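Local coordinates for putative lipoprotein (Bacteroides fragilis, PDB 3QNK) that is a putative SusD-like outer-membrane lipoprotein that probably binds glycans at the cell surface for uptake through a partner transporter, at residues Gly272-Gln278 against Thr357-Val361; Gln467-Gly472 against Val483-Arg489. One frame throughout, in Å; residues are numbered along the deposited sequence.

Overall arrangement
Following the chain from its N-terminal end, interaction 1 comes first: the loop 272-278, which leads into helix 278-283, is met by 357-361 after 78 intervening residues, mostly loop. Only after that long excursion has closed does interaction 2 open, where 467-472 and 483-489 pair as the two arms of a beta hairpin with ten residues between them. The contacts are therefore in series, neither nested nor crossed. Their centres lie about 12 Å apart, and they touch: Gln278 N probably hydrogen-bonds to His471 O, and Thr357 packs on Thr486. The start of helix 278-283, the turn at 357-359 and the hairpin are thereby tied together within the SusD family region.

Interaction 1 of 2, residues Gly272-Gln278 against Thr357-Val361; sequences GGLGPTQ and TGYNV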
loop_
_atom_site.group_PDB
_atom_site.type_symbol
_atom_site.label_atom_id
_atom_site.label_comp_id
_atom_site.label_asym_id
_atom_site.label_seq_id
_atom_site.Cartn_x
_atom_site.Cartn_y
_atom_site.Cartn_z
ATOM N N GLY B 272 -19.757 7.838 -12.779
ATOM C CA GLY B 272 -19.851 9.288 -12.961
ATOM C C GLY B 272 -18.505 9.971 -12.935
ATOM O O GLY B 272 -18.122 10.612 -13.911
ATOM N N GLY B 273 -17.785 9.794 -11.824
ATOM C CA GLY B 273 -16.451 10.320 -11.599
ATOM C C GLY B 273 -16.396 11.813 -11.676
ATOM O O GLY B 273 -17.158 12.488 -10.984
ATOM N N LEU B 274 -15.522 12.330 -12.542
ATOM C CA LEU B 274 -15.315 13.770 -12.725
ATOM C C LEU B 274 -16.608 14.461 -13.129
ATOM O O LEU B 274 -17.357 13.938 -13.955
ATOM C CB LEU B 274 -14.233 14.022 -13.792
ATOM C CG LEU B 274 -12.826 13.544 -13.474
ATOM C CD1 LEU B 274 -12.074 13.244 -14.732
ATOM C CD2 LEU B 274 -12.099 14.528 -12.644
ATOM N N GLY B 275 -16.847 15.621 -12.550
ATOM C CA GLY B 275 -18.017 16.434 -12.831
ATOM C C GLY B 275 -17.586 17.835 -13.210
ATOM O O GLY B 275 -17.425 18.684 -12.328
ATOM N N PRO B 276 -17.336 18.099 -14.511
ATOM C CA PRO B 276 -16.938 19.462 -14.919
ATOM C C PRO B 276 -17.875 20.521 -14.303
ATOM O O PRO B 276 -19.082 20.292 -14.217
ATOM C CB PRO B 276 -17.054 19.420 -16.446
ATOM C CG PRO B 276 -16.878 17.996 -16.806
ATOM C CD PRO B 276 -17.452 17.202 -15.678
ATOM N N THR B 277 -17.317 21.647 -13.826
ATOM C CA THR B 277 -18.082 22.709 -13.167
ATOM C C THR B 277 -18.644 23.713 -14.155
ATOM O O THR B 277 -18.163 23.852 -15.283
ATOM C CB THR B 277 -17.161 23.476 -12.231
ATOM O OG1 THR B 277 -16.000 23.817 -12.997
ATOM C CG2 THR B 277 -16.763 22.692 -11.011
ATOM N N GLN B 278 -19.598 24.499 -13.698
ATOM C CA GLN B 278 -20.128 25.548 -14.534
ATOM C C GLN B 278 -19.012 26.585 -14.783
ATOM O O GLN B 278 -18.930 27.134 -15.875
ATOM C CB GLN B 278 -21.381 26.148 -13.888
ATOM C CG GLN B 278 -22.204 27.008 -14.823
ATOM C CD GLN B 278 -22.428 26.326 -16.146
ATOM O OE1 GLN B 278 -22.796 25.141 -16.210
ATOM N NE2 GLN B 278 -22.116 27.037 -17.218
ATOM N N THR B 357 -22.917 18.024 -11.095
ATOM C CA THR B 357 -22.743 19.295 -11.820
ATOM C C THR B 357 -23.586 19.420 -13.060
ATOM O O THR B 357 -23.760 20.540 -13.513
ATOM C CB THR B 357 -21.287 19.519 -12.197
ATOM O OG1 THR B 357 -20.919 18.629 -13.265
ATOM C CG2 THR B 357 -20.344 19.367 -11.001
ATOM N N GLY B 358 -24.046 18.296 -13.623
ATOM C CA GLY B 358 -24.803 18.245 -14.865
ATOM C C GLY B 358 -23.912 17.994 -16.056
ATOM O O GLY B 358 -24.358 18.099 -17.202
ATOM N N TYR B 359 -22.636 17.649 -15.778
ATOM C CA TYR B 359 -21.601 17.368 -16.775
ATOM C C TYR B 359 -20.782 16.165 -16.380
ATOM O O TYR B 359 -20.671 15.868 -15.184
ATOM C CB TYR B 359 -20.635 18.578 -16.944
ATOM C CG TYR B 359 -21.329 19.881 -17.245
ATOM C CD1 TYR B 359 -21.878 20.125 -18.500
ATOM C CD2 TYR B 359 -21.530 20.838 -16.246
ATOM C CE1 TYR B 359 -22.601 21.289 -18.764
ATOM C CE2 TYR B 359 -22.241 22.014 -16.503
ATOM C CZ TYR B 359 -22.761 22.240 -17.774
ATOM O OH TYR B 359 -23.472 23.372 -18.075
ATOM N N ASN B 360 -20.154 15.517 -17.380
ATOM C CA ASN B 360 -19.194 14.416 -17.248
ATOM C C ASN B 360 -18.059 14.700 -18.195
ATOM O O ASN B 360 -18.245 15.466 -19.152
ATOM C CB ASN B 360 -19.817 13.045 -17.547
ATOM C CG ASN B 360 -20.775 12.567 -16.513
ATOM O OD1 ASN B 360 -21.968 12.792 -16.619
ATOM N ND2 ASN B 360 -20.287 11.871 -15.505
ATOM N N VAL B 361 -16.893 14.090 -17.955
ATOM C CA VAL B 361 -15.735 14.266 -18.834
ATOM C C VAL B 361 -15.904 13.398 -20.152
ATOM O O VAL B 361 -16.571 12.344 -20.140
ATOM C CB VAL B 361 -14.425 13.927 -18.075
ATOM C CG1 VAL B 361 -14.347 12.427 -17.757
ATOM C CG2 VAL B 361 -13.195 14.352 -18.864
#
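The Tyr359 ring meets 272-278 along its edge, where Pro276 O and Gln278 OE1 both lie near the ring plane. Pro276 O sits 3.2 Å from Tyr359 CD2. At the far end of the ring, Tyr359 OH donates to Gln278 OE1 over 2.7 Å, in the carbonyl plane and on a lone pair, with amide and ring planes turned 50° apart. Gln278 reaches the hydroxyl because its chain, with CG anti to the backbone N (chi1 -166°), bends at chi2; its NE2 goes to Asp282. Tyr359 OH also hydrogen-bonds to Tyr312. The Asn360 amide approaches Gly272 edge-on: ND2 of Asn360 donates to Gly272 O over 3.0 Å, with the acceptor in the amide plane but the N-H bent at 130°. Asn360 OD1 is taken by Arg343.

Between these ends, Thr357 OG1 donates to Pro276 O over 2.7 Å, tilted from the carbonyl plane, and accepts from Tyr359 N, forming an ST turn. Pro276 lays its ring against the backbone of Tyr359 and Asn360, Pro276 CD lying 3.5 Å from Tyr359 O, while Ile281 and Ile323 also touch it. Leu274 CD1 meets Val361 CG1 at 3.9 Å. The contact is buried. Three side-chain donors of 357-361 serve two backbone oxygens of the irregular loop, on Gly272 and Pro276, and the side-chain oxygen of Gln278 at the start of helix 278-283, consistent with directional polar bonds as well as apolar contact setting the path into the helix.

Interaction 2 of 2, residues Gln467-Gly472 against Val483-Arg489; sequences QTTLHG and VTKTDIR. With PO4 (phosphate ion), chain G.
A beta hairpin, strands 469-475 and 480-488, holds this contact, and its ladder runs antiparallel from Thr469-Ile488 to Gly472-Thr484. Gly472 and Thr484 exchange two backbone hydrogen bonds, with Thr484 N to Gly472 O at 2.8 Å. Leu470 N donates to Asp487 O, and Leu470 O receives Thr486 N at 2.7 Å. A weak bond from Asp487 N reaches the same oxygen, so Thr486 and Asp487 together face Leu470: a classic beta bulge that shifts the register by one residue. Beyond it, the His471 ring brings its edge to Thr484 O, while ND1 bonds Glu279. On the other side of the bulge, Thr469 CG2 meets both Ile488 CD1 and Lys485 CG at 3.6 Å.

Where the hairpin ends, Arg489 is extended from CG to NE and lies across Leu470, whose CD1 sits over the centre of one guanidinium face, 3.5 Å from Arg489 CZ. Gln467 OE1 and Asp487 OD2 both lie at its edge, in plane. Gln467 OE1 accepts from Arg489 NH1 at 3.2 Å, its amide turned 55° from the guanidinium and its NE2 bonded to Asn62. Asp487 OD2 forms a salt bridge with Arg489 NE at 2.8 Å, approached from above the carboxylate plane. NH2 of Arg489 also bonds Ser46 O. Tyr63 bonds Asp487 OD1, which also lies 2.9 Å from O4 of a phosphate ion, probably from the crystallisation liquor; Arg55 hydrogen-bonds this ion.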
loop_
_atom_site.group_PDB
_atom_site.type_symbol
_atom_site.label_atom_id
_atom_site.label_comp_id
_atom_site.label_asym_id
_atom_site.label_seq_id
_atom_site.Cartn_x
_atom_site.Cartn_y
_atom_site.Cartn_z
ATOM N N GLN B 467 -10.639 27.898 -5.178
ATOM C CA GLN B 467 -11.290 27.019 -4.203
ATOM C C GLN B 467 -12.332 27.820 -3.420
ATOM O O GLN B 467 -12.097 28.221 -2.271
ATOM C CB GLN B 467 -10.249 26.340 -3.294
ATOM C CG GLN B 467 -9.314 25.354 -4.011
ATOM C CD GLN B 467 -10.040 24.126 -4.517
ATOM O OE1 GLN B 467 -10.479 24.075 -5.671
ATOM N NE2 GLN B 467 -10.142 23.093 -3.696
ATOM N N THR B 468 -13.481 28.086 -4.082
ATOM C CA THR B 468 -14.620 28.834 -3.544
ATOM C C THR B 468 -15.914 28.059 -3.754
ATOM O O THR B 468 -15.901 26.835 -3.728
ATOM C CB THR B 468 -14.735 30.222 -4.203
ATOM O OG1 THR B 468 -14.625 30.090 -5.617
ATOM C CG2 THR B 468 -13.724 31.194 -3.697
ATOM N N THR B 469 -17.042 28.782 -3.955
ATOM C CA THR B 469 -18.317 28.167 -4.244
ATOM C C THR B 469 -18.333 27.864 -5.726
ATOM O O THR B 469 -18.173 28.778 -6.547
ATOM C CB THR B 469 -19.474 29.032 -3.780
ATOM O OG1 THR B 469 -19.389 29.163 -2.365
ATOM C CG2 THR B 469 -20.826 28.433 -4.141
ATOM N N LEU B 470 -18.480 26.573 -6.054
ATOM C CA LEU B 470 -18.512 26.063 -7.418
ATOM C C LEU B 470 -19.949 25.740 -7.772
ATOM O O LEU B 470 -20.769 25.499 -6.892
ATOM C CB LEU B 470 -17.579 24.867 -7.612
ATOM C CG LEU B 470 -16.114 25.107 -7.259
ATOM C CD1 LEU B 470 -15.371 23.826 -7.289
ATOM C CD2 LEU B 470 -15.439 26.115 -8.221
ATOM N N HIS B 471 -20.256 25.787 -9.069
ATOM C CA HIS B 471 -21.603 25.653 -9.568
ATOM C C HIS B 471 -21.751 24.547 -10.610
ATOM O O HIS B 471 -20.775 23.948 -11.058
ATOM C CB HIS B 471 -22.027 27.005 -10.169
ATOM C CG HIS B 471 -22.034 28.107 -9.161
ATOM N ND1 HIS B 471 -20.898 28.862 -8.902
ATOM C CD2 HIS B 471 -23.013 28.487 -8.304
ATOM C CE1 HIS B 471 -21.236 29.699 -7.934
ATOM N NE2 HIS B 471 -22.494 29.500 -7.534
ATOM N N GLY B 472 -23.006 24.297 -10.968
ATOM C CA GLY B 472 -23.407 23.331 -11.985
ATOM C C GLY B 472 -24.797 23.641 -12.493
ATOM O O GLY B 472 -25.313 24.726 -12.237
ATOM N N VAL B 483 -29.154 27.148 -12.475
ATOM C CA VAL B 483 -27.737 27.057 -12.071
ATOM C C VAL B 483 -27.730 26.736 -10.583
ATOM O O VAL B 483 -28.475 27.336 -9.819
ATOM C CB VAL B 483 -26.899 28.322 -12.434
ATOM C CG1 VAL B 483 -25.444 28.187 -11.976
ATOM C CG2 VAL B 483 -26.977 28.599 -13.941
ATOM N N THR B 484 -26.937 25.763 -10.178
ATOM C CA THR B 484 -26.855 25.293 -8.782
ATOM C C THR B 484 -25.493 25.503 -8.154
ATOM O O THR B 484 -24.511 25.586 -8.891
ATOM C CB THR B 484 -27.125 23.761 -8.770
ATOM O OG1 THR B 484 -26.124 23.077 -9.559
ATOM C CG2 THR B 484 -28.523 23.419 -9.263
ATOM N N LYS B 485 -25.416 25.493 -6.813
ATOM C CA LYS B 485 -24.162 25.463 -6.046
ATOM C C LYS B 485 -23.782 23.985 -5.972
ATOM O O LYS B 485 -24.650 23.167 -5.667
ATOM C CB LYS B 485 -24.328 26.088 -4.649
ATOM C CG LYS B 485 -24.283 27.603 -4.622
ATOM C CD LYS B 485 -24.718 28.125 -3.264
ATOM C CE LYS B 485 -24.227 29.524 -2.907
ATOM N NZ LYS B 485 -25.116 30.621 -3.396
ATOM N N THR B 486 -22.556 23.608 -6.336
ATOM C CA THR B 486 -22.193 22.178 -6.341
ATOM C C THR B 486 -21.216 21.825 -5.230
ATOM O O THR B 486 -21.126 20.654 -4.859
ATOM C CB THR B 486 -21.635 21.749 -7.697
ATOM O OG1 THR B 486 -20.649 22.697 -8.096
ATOM C CG2 THR B 486 -22.723 21.634 -8.786
ATOM N N ASP B 487 -20.487 22.821 -4.690
ATOM C CA ASP B 487 -19.499 22.622 -3.633
ATOM C C ASP B 487 -19.134 23.963 -3.009
ATOM O O ASP B 487 -18.806 24.916 -3.728
ATOM C CB ASP B 487 -18.229 21.915 -4.166
ATOM C CG ASP B 487 -17.560 20.997 -3.158
ATOM O OD1 ASP B 487 -18.151 20.781 -2.059
ATOM O OD2 ASP B 487 -16.432 20.485 -3.467
ATOM N N ILE B 488 -19.219 24.043 -1.673
ATOM C CA ILE B 488 -18.845 25.244 -0.930
ATOM C C ILE B 488 -17.442 24.975 -0.360
ATOM O O ILE B 488 -17.288 24.445 0.754
ATOM C CB ILE B 488 -19.883 25.681 0.145
ATOM C CG1 ILE B 488 -21.353 25.486 -0.287
ATOM C CG2 ILE B 488 -19.589 27.068 0.665
ATOM C CD1 ILE B 488 -21.877 26.218 -1.480
ATOM N N ARG B 489 -16.434 25.276 -1.160
ATOM C CA ARG B 489 -15.025 25.080 -0.790
ATOM C C ARG B 489 -14.437 26.301 -0.064
ATOM O O ARG B 489 -14.994 27.418 -0.111
ATOM C CB ARG B 489 -14.169 24.755 -2.035
ATOM C CG ARG B 489 -14.550 23.438 -2.651
ATOM C CD ARG B 489 -13.701 23.051 -3.817
ATOM N NE ARG B 489 -14.235 21.836 -4.435
ATOM C CZ ARG B 489 -13.757 21.290 -5.545
ATOM N NH1 ARG B 489 -12.723 21.833 -6.166
ATOM N NH2 ARG B 489 -14.335 20.223 -6.066
HETATM P P PO4 G . -21.044 20.936 0.486
HETATM O O1 PO4 G . -19.967 22.084 1.127
HETATM O O2 PO4 G . -22.060 20.256 1.738
HETATM O O3 PO4 G . -21.809 21.830 -0.562
HETATM O O4 PO4 G . -20.412 19.850 -0.578
#